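Long-range contacts in cell wall surface anchor family protein (Streptococcus agalactiae serogroup V, PDB 3PF2), which forms the shaft of a Group B Streptococcus type 1 pilus as its major pilin, here a two-domain, calcium-binding C-terminal fragment of that cell-wall-linked subunit: residues A[5-16]-A[29-40]; A[196-204]-A[238-248]. One frame throughout, in Å; residues are numbered along the deposited sequence.

Interaction 1 of 2, residues A[5-16]-A[29-40]; sequences DEPKTDKDVKKL and FKWFLKSTIPAN. With CA (calcium ion), chain B.
Lys-34 reaches across to Asp-10 and Asp-12 where strands 9-13 and 29-35 run antiparallel at the margin of an Ig-like sheet, in the first domain of the fragment, probably the CNA-A type one. A bend about CG-CD (chi3 66°) brings Lys-34 NZ 2.8 Å from Asp-10 OD2, on the anti lone pair, and 2.7 Å from Asp-12 OD2, on the syn side but out of the carboxylate plane. Leu-119 O also accepts from this ammonium, leaving a buried charge well satisfied. The same two carboxylates serve a calcium ion: Asp-10 gives both oxygens, Asp-12 gives OD1 at 2.2 Å, and Lys-11 adds its backbone O, while Asp-19 and two waters complete the shell. Calcium and lysine together should stabilise the ionised form of the clustered acids.

Between the strands, Asp-10 pairs with Lys-34 and Asp-12 with Phe-32, each through two backbone bonds; Lys-14 N continues the ladder to Lys-30 O at 2.8 Å. Beyond Ser-35 a side chain joins in: Thr-36 OG1 accepts from Lys-8 N at 2.8 Å, nearly straight at 175°, while Thr-36 N returns a bond to Lys-8 O. Farther out, one water donates to both Asp-5 OD1 and Asn-40 OD1, and a second links Asp-5 OD2 to Asn-40 N.

The face bearing Lys-11, Val-13 and Trp-31 turns inward. Lys-11, fully extended, carries NZ to a covalent link with Asn-152 CG, an isopeptide bond, with Asp-51 as its polar partner. That nitrogen lies over the five-membered ring of Trp-31, 4.4 Å from its centroid, and Val-13 CG2 packs on the opposite face, 3.6 Å from Trp-31 CE3.

Interaction 2 of 2, residues A[196-204]-A[238-248]; sequences TLGGAEFDL and IKLKSHTDGTF
Ser-242 uses its hydroxyl and both backbone polar groups to tie down the chain from Leu-197 to Ala-200, at the edge of an antiparallel sheet in the prealbumin-like domain, probably the CNA-B type one. Its OG, held between its own backbone N and carbonyl carbon (chi1 61°), donates to Leu-197 O at 2.9 Å and accepts from Ala-200 N at 3.1 Å. The backbone adds a nearly straight bond, 177° at the hydrogen, from Gly-199 N to Ser-242 O, and another from Ser-242 N to Ala-200 O. The hydroxyl fills in where the regular ladder gives way to a loop. The backbone angles of Gly-199 suit glycine.

From there the ladder becomes orthodox. Phe-202 and Leu-240 exchange two backbone bonds, the shorter running from Leu-240 N to Phe-202 O at 2.7 Å, and Leu-204 N reaches Ile-238 O. Strand 239-241 is one of this sheet's two outermost strands within the chain, while strand 201-206 has strand 266-274 on its other flank. Past Ser-242 the chain makes a type I turn from His-243 to Gly-246, overlapped by an Asx turn in which Asp-245 OD1 accepts from Thr-247 N; Thr-247 OG1 donates to the same oxygen. A water joins Thr-244 O to Thr-196.

On one face Asp-203 and Lys-239 run alongside each other; OD1 of Asp-203 touches Lys-239 CE at 3.3 Å, but the charged ends stop short of a salt bridge. The other face is apolar. Leu-204 CD2 lies 3.8 Å from Ile-238 CG2. The Phe-248 ring, itself stacked with Phe-186, is nearly parallel to that of Phe-202, planes 18° apart, but slid until they barely overlap, Phe-202 CE2 meeting Phe-248 CZ at 3.5 Å.

How the interactions relate
The two contacts follow one another along the chain, neither nested nor crossed. From the N terminus, interaction 1 closes a loop of twelve residues that includes strand 20-22; strand 29-35, beside the outer strand 9-13, carries the first domain's sheet on to strand 132-140. The chain then completes that domain and passes along strand 178-190 into the second, where interaction 2 closes a 33-residue excursion containing helix 216-221. Their centres lie about 46 Å apart, on opposite sides of the chain's centre. Strand 178-190 nevertheless connects their surroundings: it pairs parallel with strand 20-22, from the first loop, and antiparallel with strand 247-253, which begins within interaction 2.

Interaction 1 of 2, residues A[5-16]-A[29-40]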
loop_
_atom_site.group_PDB
_atom_site.type_symbol
_atom_site.label_atom_id
_atom_site.label_comp_id
_atom_site.label_asym_id
_atom_site.label_seq_id
_atom_site.Cartn_x
_atom_site.Cartn_y
_atom_site.Cartn_z
ATOM N N ASP A 5 4.432 -31.177 -8.931
ATOM C CA ASP A 5 4.758 -29.998 -9.733
ATOM C C ASP A 5 3.605 -28.992 -9.700
ATOM O O ASP A 5 3.601 -28.023 -10.467
ATOM C CB ASP A 5 5.036 -30.404 -11.190
ATOM C CG ASP A 5 3.891 -31.208 -11.803
ATOM O OD1 ASP A 5 2.779 -31.219 -11.219
ATOM O OD2 ASP A 5 4.096 -31.841 -12.866
ATOM N N GLU A 6 2.614 -29.248 -8.841
ATOM C CA GLU A 6 1.415 -28.416 -8.772
ATOM C C GLU A 6 1.785 -27.028 -8.223
ATOM O O GLU A 6 2.805 -26.895 -7.549
ATOM C CB GLU A 6 0.339 -29.108 -7.930
ATOM C CG GLU A 6 -0.292 -30.319 -8.650
ATOM C CD GLU A 6 -1.145 -31.195 -7.743
ATOM O OE1 GLU A 6 -1.893 -30.660 -6.898
ATOM O OE2 GLU A 6 -1.068 -32.442 -7.878
ATOM N N PRO A 7 0.975 -25.998 -8.528
ATOM C CA PRO A 7 1.420 -24.614 -8.227
ATOM C C PRO A 7 1.660 -24.264 -6.747
ATOM O O PRO A 7 0.847 -24.591 -5.885
ATOM C CB PRO A 7 0.283 -23.749 -8.774
ATOM C CG PRO A 7 -0.378 -24.600 -9.828
ATOM C CD PRO A 7 -0.299 -26.005 -9.280
ATOM N N LYS A 8 2.798 -23.631 -6.485
ATOM C CA LYS A 8 3.061 -22.982 -5.200
ATOM C C LYS A 8 2.853 -21.501 -5.463
ATOM O O LYS A 8 3.180 -21.006 -6.547
ATOM C CB LYS A 8 4.505 -23.225 -4.776
ATOM C CG LYS A 8 4.775 -24.601 -4.181
ATOM C CD LYS A 8 4.878 -25.643 -5.276
ATOM C CE LYS A 8 5.094 -27.009 -4.704
ATOM N NZ LYS A 8 4.728 -28.001 -5.753
ATOM N N THR A 9 2.334 -20.790 -4.472
ATOM C CA THR A 9 2.000 -19.378 -4.651
ATOM C C THR A 9 2.650 -18.514 -3.582
ATOM O O THR A 9 2.957 -18.980 -2.500
ATOM C CB THR A 9 0.468 -19.147 -4.648
ATOM O OG1 THR A 9 -0.131 -19.858 -3.551
ATOM C CG2 THR A 9 -0.137 -19.648 -5.964
ATOM N N ASP A 10 2.875 -17.248 -3.917
ATOM C CA ASP A 10 3.392 -16.273 -2.957
ATOM C C ASP A 10 2.932 -14.905 -3.416
ATOM O O ASP A 10 2.572 -14.724 -4.581
ATOM C CB ASP A 10 4.925 -16.309 -2.923
ATOM C CG ASP A 10 5.524 -15.247 -2.006
ATOM O OD1 ASP A 10 4.980 -15.013 -0.925
ATOM O OD2 ASP A 10 6.554 -14.656 -2.353
ATOM N N LYS A 11 2.972 -13.928 -2.515
ATOM C CA LYS A 11 2.680 -12.548 -2.899
ATOM C C LYS A 11 3.783 -11.660 -2.317
ATOM O O LYS A 11 4.251 -11.896 -1.206
ATOM C CB LYS A 11 1.298 -12.129 -2.371
ATOM C CG LYS A 11 0.735 -10.813 -2.948
ATOM C CD LYS A 11 -0.623 -10.479 -2.324
ATOM C CE LYS A 11 -1.206 -9.176 -2.893
ATOM N NZ LYS A 11 -2.624 -8.958 -2.469
ATOM N N ASP A 12 4.206 -10.668 -3.095
ATOM C CA ASP A 12 5.176 -9.660 -2.659
ATOM C C ASP A 12 4.557 -8.273 -2.822
ATOM O O ASP A 12 3.466 -8.118 -3.364
ATOM C CB ASP A 12 6.434 -9.705 -3.536
ATOM C CG ASP A 12 7.237 -10.989 -3.371
ATOM O OD1 ASP A 12 6.967 -11.770 -2.416
ATOM O OD2 ASP A 12 8.125 -11.219 -4.215
ATOM N N VAL A 13 5.265 -7.264 -2.319
ATOM C CA VAL A 13 4.884 -5.880 -2.512
ATOM C C VAL A 13 6.113 -5.063 -2.859
ATOM O O VAL A 13 7.230 -5.388 -2.422
ATOM C CB VAL A 13 4.189 -5.295 -1.266
ATOM C CG1 VAL A 13 5.181 -5.135 -0.091
ATOM C CG2 VAL A 13 3.457 -3.992 -1.599
ATOM N N LYS A 14 5.875 -4.007 -3.644
ATOM C CA LYS A 14 6.878 -2.999 -4.061
ATOM C C LYS A 14 7.760 -3.490 -5.199
ATOM O O LYS A 14 7.849 -2.835 -6.245
ATOM C CB LYS A 14 7.695 -2.431 -2.868
ATOM C CG LYS A 14 8.581 -1.191 -3.204
ATOM C CD LYS A 14 9.046 -0.497 -1.913
ATOM C CE LYS A 14 9.859 0.735 -2.220
ATOM N NZ LYS A 14 10.236 1.455 -0.947
ATOM N N LYS A 15 8.423 -4.625 -4.990
ATOM C CA LYS A 15 9.197 -5.276 -6.028
ATOM C C LYS A 15 9.298 -6.754 -5.690
ATOM O O LYS A 15 9.022 -7.171 -4.555
ATOM C CB LYS A 15 10.608 -4.678 -6.101
ATOM C CG LYS A 15 11.447 -4.942 -4.838
ATOM C CD LYS A 15 12.667 -4.031 -4.764
ATOM C CE LYS A 15 13.599 -4.470 -3.648
ATOM N NZ LYS A 15 14.635 -3.391 -3.400
ATOM N N LEU A 16 9.750 -7.546 -6.660
ATOM C CA LEU A 16 9.975 -8.967 -6.401
ATOM C C LEU A 16 10.994 -9.167 -5.303
ATOM O O LEU A 16 12.101 -8.592 -5.343
ATOM C CB LEU A 16 10.421 -9.702 -7.674
ATOM C CG LEU A 16 9.324 -9.842 -8.734
ATOM C CD1 LEU A 16 9.932 -10.420 -10.013
ATOM C CD2 LEU A 16 8.208 -10.756 -8.215
ATOM N N PHE A 29 1.486 1.837 -5.934
ATOM C CA PHE A 29 2.571 0.858 -5.876
ATOM C C PHE A 29 2.034 -0.477 -6.409
ATOM O O PHE A 29 0.838 -0.622 -6.635
ATOM C CB PHE A 29 3.071 0.669 -4.427
ATOM C CG PHE A 29 2.016 0.167 -3.497
ATOM C CD1 PHE A 29 1.799 -1.205 -3.339
ATOM C CD2 PHE A 29 1.189 1.058 -2.825
ATOM C CE1 PHE A 29 0.772 -1.662 -2.496
ATOM C CE2 PHE A 29 0.178 0.605 -1.978
ATOM C CZ PHE A 29 -0.020 -0.758 -1.816
ATOM N N LYS A 30 2.919 -1.444 -6.574
ATOM C CA LYS A 30 2.519 -2.755 -7.086
ATOM C C LYS A 30 2.580 -3.844 -6.035
ATOM O O LYS A 30 3.567 -3.942 -5.305
ATOM C CB LYS A 30 3.407 -3.161 -8.247
ATOM C CG LYS A 30 3.299 -2.203 -9.439
ATOM C CD LYS A 30 4.093 -2.711 -10.606
ATOM C CE LYS A 30 3.835 -1.860 -11.845
ATOM N NZ LYS A 30 4.563 -0.561 -11.777
ATOM N N TRP A 31 1.532 -4.667 -5.981
ATOM C CA TRP A 31 1.623 -5.995 -5.368
ATOM C C TRP A 31 2.061 -6.938 -6.485
ATOM O O TRP A 31 1.839 -6.643 -7.670
ATOM C CB TRP A 31 0.264 -6.445 -4.849
ATOM C CG TRP A 31 -0.359 -5.586 -3.792
ATOM C CD1 TRP A 31 -1.322 -4.639 -3.984
ATOM C CD2 TRP A 31 -0.106 -5.624 -2.379
ATOM N NE1 TRP A 31 -1.675 -4.070 -2.788
ATOM C CE2 TRP A 31 -0.946 -4.658 -1.783
ATOM C CE3 TRP A 31 0.751 -6.389 -1.556
ATOM C CZ2 TRP A 31 -0.968 -4.423 -0.403
ATOM C CZ3 TRP A 31 0.738 -6.142 -0.169
ATOM C CH2 TRP A 31 -0.126 -5.176 0.386
ATOM N N PHE A 32 2.676 -8.065 -6.128
ATOM C CA PHE A 32 3.046 -9.076 -7.136
ATOM C C PHE A 32 2.455 -10.425 -6.751
ATOM O O PHE A 32 2.837 -10.989 -5.727
ATOM C CB PHE A 32 4.564 -9.185 -7.274
ATOM C CG PHE A 32 5.199 -7.923 -7.784
ATOM C CD1 PHE A 32 5.485 -7.766 -9.128
ATOM C CD2 PHE A 32 5.474 -6.877 -6.907
ATOM C CE1 PHE A 32 6.059 -6.555 -9.605
ATOM C CE2 PHE A 32 6.029 -5.674 -7.362
ATOM C CZ PHE A 32 6.336 -5.520 -8.714
ATOM N N LEU A 33 1.495 -10.903 -7.546
ATOM C CA LEU A 33 0.917 -12.229 -7.324
ATOM C C LEU A 33 1.789 -13.208 -8.080
ATOM O O LEU A 33 2.038 -13.033 -9.281
ATOM C CB LEU A 33 -0.516 -12.290 -7.858
ATOM C CG LEU A 33 -1.695 -11.619 -7.123
ATOM C CD1 LEU A 33 -1.335 -10.366 -6.334
ATOM C CD2 LEU A 33 -2.927 -11.402 -8.019
ATOM N N LYS A 34 2.261 -14.241 -7.395
ATOM C CA LYS A 34 3.288 -15.096 -7.960
ATOM C C LYS A 34 2.859 -16.544 -7.877
ATOM O O LYS A 34 2.375 -16.967 -6.848
ATOM C CB LYS A 34 4.610 -14.939 -7.195
ATOM C CG LYS A 34 5.115 -13.489 -7.107
ATOM C CD LYS A 34 5.954 -13.270 -5.825
ATOM C CE LYS A 34 7.271 -14.084 -5.830
ATOM N NZ LYS A 34 8.066 -13.877 -4.579
ATOM N N SER A 35 3.076 -17.307 -8.946
ATOM C CA SER A 35 2.809 -18.747 -8.912
ATOM C C SER A 35 3.876 -19.484 -9.674
ATOM O O SER A 35 4.316 -19.030 -10.721
ATOM C CB SER A 35 1.470 -19.065 -9.582
ATOM O OG SER A 35 1.192 -20.458 -9.489
ATOM N N THR A 36 4.276 -20.640 -9.173
ATOM C CA THR A 36 5.039 -21.557 -10.010
ATOM C C THR A 36 4.127 -22.117 -11.112
ATOM O O THR A 36 2.905 -22.158 -10.969
ATOM C CB THR A 36 5.690 -22.709 -9.206
ATOM O OG1 THR A 36 4.667 -23.510 -8.600
ATOM C CG2 THR A 36 6.592 -22.167 -8.119
ATOM N N ILE A 37 4.743 -22.506 -12.220
ATOM C CA ILE A 37 4.018 -23.062 -13.359
ATOM C C ILE A 37 4.626 -24.426 -13.679
ATOM O O ILE A 37 5.837 -24.538 -13.806
ATOM C CB ILE A 37 4.107 -22.120 -14.598
ATOM C CG1 ILE A 37 3.408 -20.779 -14.346
ATOM C CG2 ILE A 37 3.548 -22.800 -15.839
ATOM C CD1 ILE A 37 1.900 -20.852 -14.019
ATOM N N PRO A 38 3.783 -25.477 -13.800
ATOM C CA PRO A 38 4.312 -26.775 -14.239
ATOM C C PRO A 38 4.466 -26.862 -15.758
ATOM O O PRO A 38 3.751 -26.171 -16.491
ATOM C CB PRO A 38 3.241 -27.756 -13.761
ATOM C CG PRO A 38 1.981 -26.969 -13.805
ATOM C CD PRO A 38 2.353 -25.546 -13.457
ATOM N N ALA A 39 5.388 -27.707 -16.226
ATOM C CA ALA A 39 5.534 -27.955 -17.666
ATOM C C ALA A 39 4.281 -28.590 -18.284
ATOM O O ALA A 39 3.988 -28.379 -19.468
ATOM C CB ALA A 39 6.778 -28.804 -17.952
ATOM N N ASN A 40 3.536 -29.351 -17.483
ATOM C CA ASN A 40 2.244 -29.897 -17.931
ATOM C C ASN A 40 1.048 -28.940 -17.777
ATOM O O ASN A 40 -0.117 -29.366 -17.718
ATOM C CB ASN A 40 1.964 -31.270 -17.293
ATOM C CG ASN A 40 1.846 -31.215 -15.767
ATOM O OD1 ASN A 40 1.653 -30.156 -15.167
ATOM N ND2 ASN A 40 1.957 -32.377 -15.138
HETATM CA CA CA B . 6.309 -12.896 -0.587
HETATM O O HOH W 1 4.952 -25.855 -9.974
HETATM O O HOH W 2 0.926 -30.278 -12.666
HETATM O O HOH W 3 4.938 -30.643 -15.321
HETATM O O HOH W 4 5.867 -0.763 -6.625
HETATM O O HOH W 5 5.357 -13.272 1.546
HETATM O O HOH W 6 8.455 -13.681 0.109
#

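Interaction 2 of 2, residues A[196-204]-A[238-248]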
loop_
_atom_site.group_PDB
_atom_site.type_symbol
_atom_site.label_atom_id
_atom_site.label_comp_id
_atom_site.label_asym_id
_atom_site.label_seq_id
_atom_site.Cartn_x
_atom_site.Cartn_y
_atom_site.Cartn_z
ATOM N N THR A 196 -3.825 27.062 24.493
ATOM C CA THR A 196 -3.827 26.583 23.123
ATOM C C THR A 196 -4.112 27.759 22.202
ATOM O O THR A 196 -4.754 28.743 22.610
ATOM C CB THR A 196 -4.870 25.479 22.923
ATOM O OG1 THR A 196 -6.155 25.966 23.333
ATOM C CG2 THR A 196 -4.505 24.241 23.750
ATOM N N LEU A 197 -3.614 27.684 20.972
ATOM C CA LEU A 197 -3.706 28.809 20.045
ATOM C C LEU A 197 -4.206 28.344 18.699
ATOM O O LEU A 197 -3.660 27.401 18.115
ATOM C CB LEU A 197 -2.342 29.493 19.894
ATOM C CG LEU A 197 -1.657 30.080 21.141
ATOM C CD1 LEU A 197 -0.238 30.515 20.803
ATOM C CD2 LEU A 197 -2.464 31.269 21.708
ATOM N N GLY A 198 -5.234 29.015 18.197
ATOM C CA GLY A 198 -5.743 28.728 16.857
ATOM C C GLY A 198 -5.145 29.634 15.803
ATOM O O GLY A 198 -4.628 30.714 16.116
ATOM N N GLY A 199 -5.221 29.201 14.544
ATOM C CA GLY A 199 -4.850 30.052 13.420
ATOM C C GLY A 199 -3.408 30.033 12.960
ATOM O O GLY A 199 -3.052 30.753 12.036
ATOM N N ALA A 200 -2.553 29.237 13.605
ATOM C CA ALA A 200 -1.192 29.058 13.100
ATOM C C ALA A 200 -1.299 28.255 11.823
ATOM O O ALA A 200 -2.124 27.342 11.735
ATOM C CB ALA A 200 -0.309 28.342 14.124
ATOM N N GLU A 201 -0.509 28.614 10.815
ATOM C CA GLU A 201 -0.485 27.870 9.564
ATOM C C GLU A 201 0.908 27.328 9.255
ATOM O O GLU A 201 1.926 27.977 9.559
ATOM C CB GLU A 201 -1.029 28.726 8.401
ATOM C CG GLU A 201 -2.472 29.184 8.649
ATOM C CD GLU A 201 -3.082 29.990 7.515
ATOM O OE1 GLU A 201 -2.395 30.265 6.513
ATOM O OE2 GLU A 201 -4.271 30.341 7.648
ATOM N N PHE A 202 0.940 26.125 8.663
ATOM C CA PHE A 202 2.192 25.423 8.382
ATOM C C PHE A 202 2.200 24.770 7.007
ATOM O O PHE A 202 1.246 24.070 6.639
ATOM C CB PHE A 202 2.458 24.314 9.435
ATOM C CG PHE A 202 2.326 24.775 10.859
ATOM C CD1 PHE A 202 3.455 25.132 11.600
ATOM C CD2 PHE A 202 1.075 24.829 11.466
ATOM C CE1 PHE A 202 3.333 25.557 12.923
ATOM C CE2 PHE A 202 0.940 25.270 12.781
ATOM C CZ PHE A 202 2.076 25.618 13.509
ATOM N N ASP A 203 3.289 24.969 6.263
ATOM C CA ASP A 203 3.582 24.129 5.098
ATOM C C ASP A 203 4.119 22.773 5.549
ATOM O O ASP A 203 5.036 22.706 6.370
ATOM C CB ASP A 203 4.651 24.759 4.208
ATOM C CG ASP A 203 4.191 26.037 3.526
ATOM O OD1 ASP A 203 2.969 26.312 3.463
ATOM O OD2 ASP A 203 5.087 26.760 3.036
ATOM N N LEU A 204 3.572 21.701 4.985
ATOM C CA LEU A 204 4.079 20.354 5.263
ATOM C C LEU A 204 5.139 19.963 4.240
ATOM O O LEU A 204 4.891 20.017 3.016
ATOM C CB LEU A 204 2.938 19.329 5.275
ATOM C CG LEU A 204 3.354 17.847 5.355
ATOM C CD1 LEU A 204 3.917 17.455 6.733
ATOM C CD2 LEU A 204 2.174 16.953 4.973
ATOM N N ILE A 238 0.637 20.884 0.570
ATOM C CA ILE A 238 -0.196 20.691 1.766
ATOM C C ILE A 238 0.127 21.777 2.788
ATOM O O ILE A 238 1.285 21.987 3.147
ATOM C CB ILE A 238 -0.018 19.276 2.372
ATOM C CG1 ILE A 238 -0.675 18.231 1.464
ATOM C CG2 ILE A 238 -0.620 19.199 3.802
ATOM C CD1 ILE A 238 -0.383 16.801 1.796
ATOM N N LYS A 239 -0.912 22.473 3.238
ATOM C CA LYS A 239 -0.766 23.517 4.248
ATOM C C LYS A 239 -1.803 23.245 5.325
ATOM O O LYS A 239 -2.969 23.044 5.017
ATOM C CB LYS A 239 -0.956 24.916 3.637
ATOM C CG LYS A 239 -0.046 25.181 2.446
ATOM C CD LYS A 239 -0.261 26.561 1.845
ATOM C CE LYS A 239 0.902 26.958 0.938
ATOM N NZ LYS A 239 1.029 26.085 -0.268
ATOM N N LEU A 240 -1.359 23.216 6.578
ATOM C CA LEU A 240 -2.200 22.848 7.716
ATOM C C LEU A 240 -2.423 24.047 8.632
ATOM O O LEU A 240 -1.712 25.046 8.527
ATOM C CB LEU A 240 -1.557 21.698 8.499
ATOM C CG LEU A 240 -1.185 20.442 7.700
ATOM C CD1 LEU A 240 -0.449 19.443 8.590
ATOM C CD2 LEU A 240 -2.425 19.803 7.097
ATOM N N LYS A 241 -3.406 23.941 9.523
ATOM C CA LYS A 241 -3.819 25.059 10.369
ATOM C C LYS A 241 -4.192 24.536 11.755
ATOM O O LYS A 241 -4.796 23.475 11.876
ATOM C CB LYS A 241 -5.019 25.741 9.690
ATOM C CG LYS A 241 -5.792 26.788 10.445
ATOM C CD LYS A 241 -6.987 27.277 9.600
ATOM C CE LYS A 241 -8.273 26.494 9.900
ATOM N NZ LYS A 241 -9.294 26.586 8.804
ATOM N N SER A 242 -3.836 25.267 12.808
ATOM C CA SER A 242 -4.332 24.886 14.124
ATOM C C SER A 242 -5.778 25.358 14.303
ATOM O O SER A 242 -6.130 26.496 13.938
ATOM C CB SER A 242 -3.426 25.386 15.261
ATOM O OG SER A 242 -3.328 26.796 15.277
ATOM N N HIS A 243 -6.600 24.461 14.842
ATOM C CA HIS A 243 -8.007 24.732 15.145
ATOM C C HIS A 243 -8.087 25.591 16.419
ATOM O O HIS A 243 -7.077 25.837 17.089
ATOM C CB HIS A 243 -8.763 23.399 15.274
ATOM C CG HIS A 243 -10.244 23.534 15.502
ATOM N ND1 HIS A 243 -11.032 24.425 14.804
ATOM C CD2 HIS A 243 -11.081 22.862 16.328
ATOM C CE1 HIS A 243 -12.286 24.312 15.203
ATOM N NE2 HIS A 243 -12.343 23.371 16.128
ATOM N N THR A 244 -9.285 26.055 16.748
ATOM C CA THR A 244 -9.472 26.955 17.887
ATOM C C THR A 244 -9.151 26.320 19.245
ATOM O O THR A 244 -9.100 27.023 20.252
ATOM C CB THR A 244 -10.903 27.516 17.900
ATOM O OG1 THR A 244 -11.834 26.430 17.872
ATOM C CG2 THR A 244 -11.132 28.393 16.684
ATOM N N ASP A 245 -8.960 24.996 19.268
ATOM C CA ASP A 245 -8.503 24.269 20.465
ATOM C C ASP A 245 -7.005 23.948 20.388
ATOM O O ASP A 245 -6.482 23.157 21.179
ATOM C CB ASP A 245 -9.325 22.978 20.685
ATOM C CG ASP A 245 -9.248 22.010 19.508
ATOM O OD1 ASP A 245 -8.458 22.244 18.570
ATOM O OD2 ASP A 245 -9.992 21.003 19.514
ATOM N N GLY A 246 -6.322 24.576 19.434
ATOM C CA GLY A 246 -4.886 24.389 19.247
ATOM C C GLY A 246 -4.519 23.159 18.425
ATOM O O GLY A 246 -3.388 23.048 17.967
ATOM N N THR A 247 -5.477 22.257 18.200
ATOM C CA THR A 247 -5.119 20.958 17.603
ATOM C C THR A 247 -5.100 20.964 16.082
ATOM O O THR A 247 -5.758 21.779 15.432
ATOM C CB THR A 247 -6.049 19.804 18.050
ATOM O OG1 THR A 247 -7.330 19.957 17.429
ATOM C CG2 THR A 247 -6.174 19.747 19.563
ATOM N N PHE A 248 -4.306 20.050 15.530
ATOM C CA PHE A 248 -4.391 19.673 14.136
ATOM C C PHE A 248 -3.667 18.355 13.927
ATOM O O PHE A 248 -2.981 17.877 14.834
ATOM C CB PHE A 248 -3.899 20.779 13.185
ATOM C CG PHE A 248 -2.441 21.149 13.332
ATOM C CD1 PHE A 248 -1.510 20.693 12.395
ATOM C CD2 PHE A 248 -2.005 21.996 14.348
ATOM C CE1 PHE A 248 -0.173 21.059 12.474
ATOM C CE2 PHE A 248 -0.656 22.366 14.452
ATOM C CZ PHE A 248 0.263 21.896 13.502
HETATM O O HOH W 7 -7.429 27.990 22.089
HETATM O O HOH W 8 3.736 22.294 1.708
#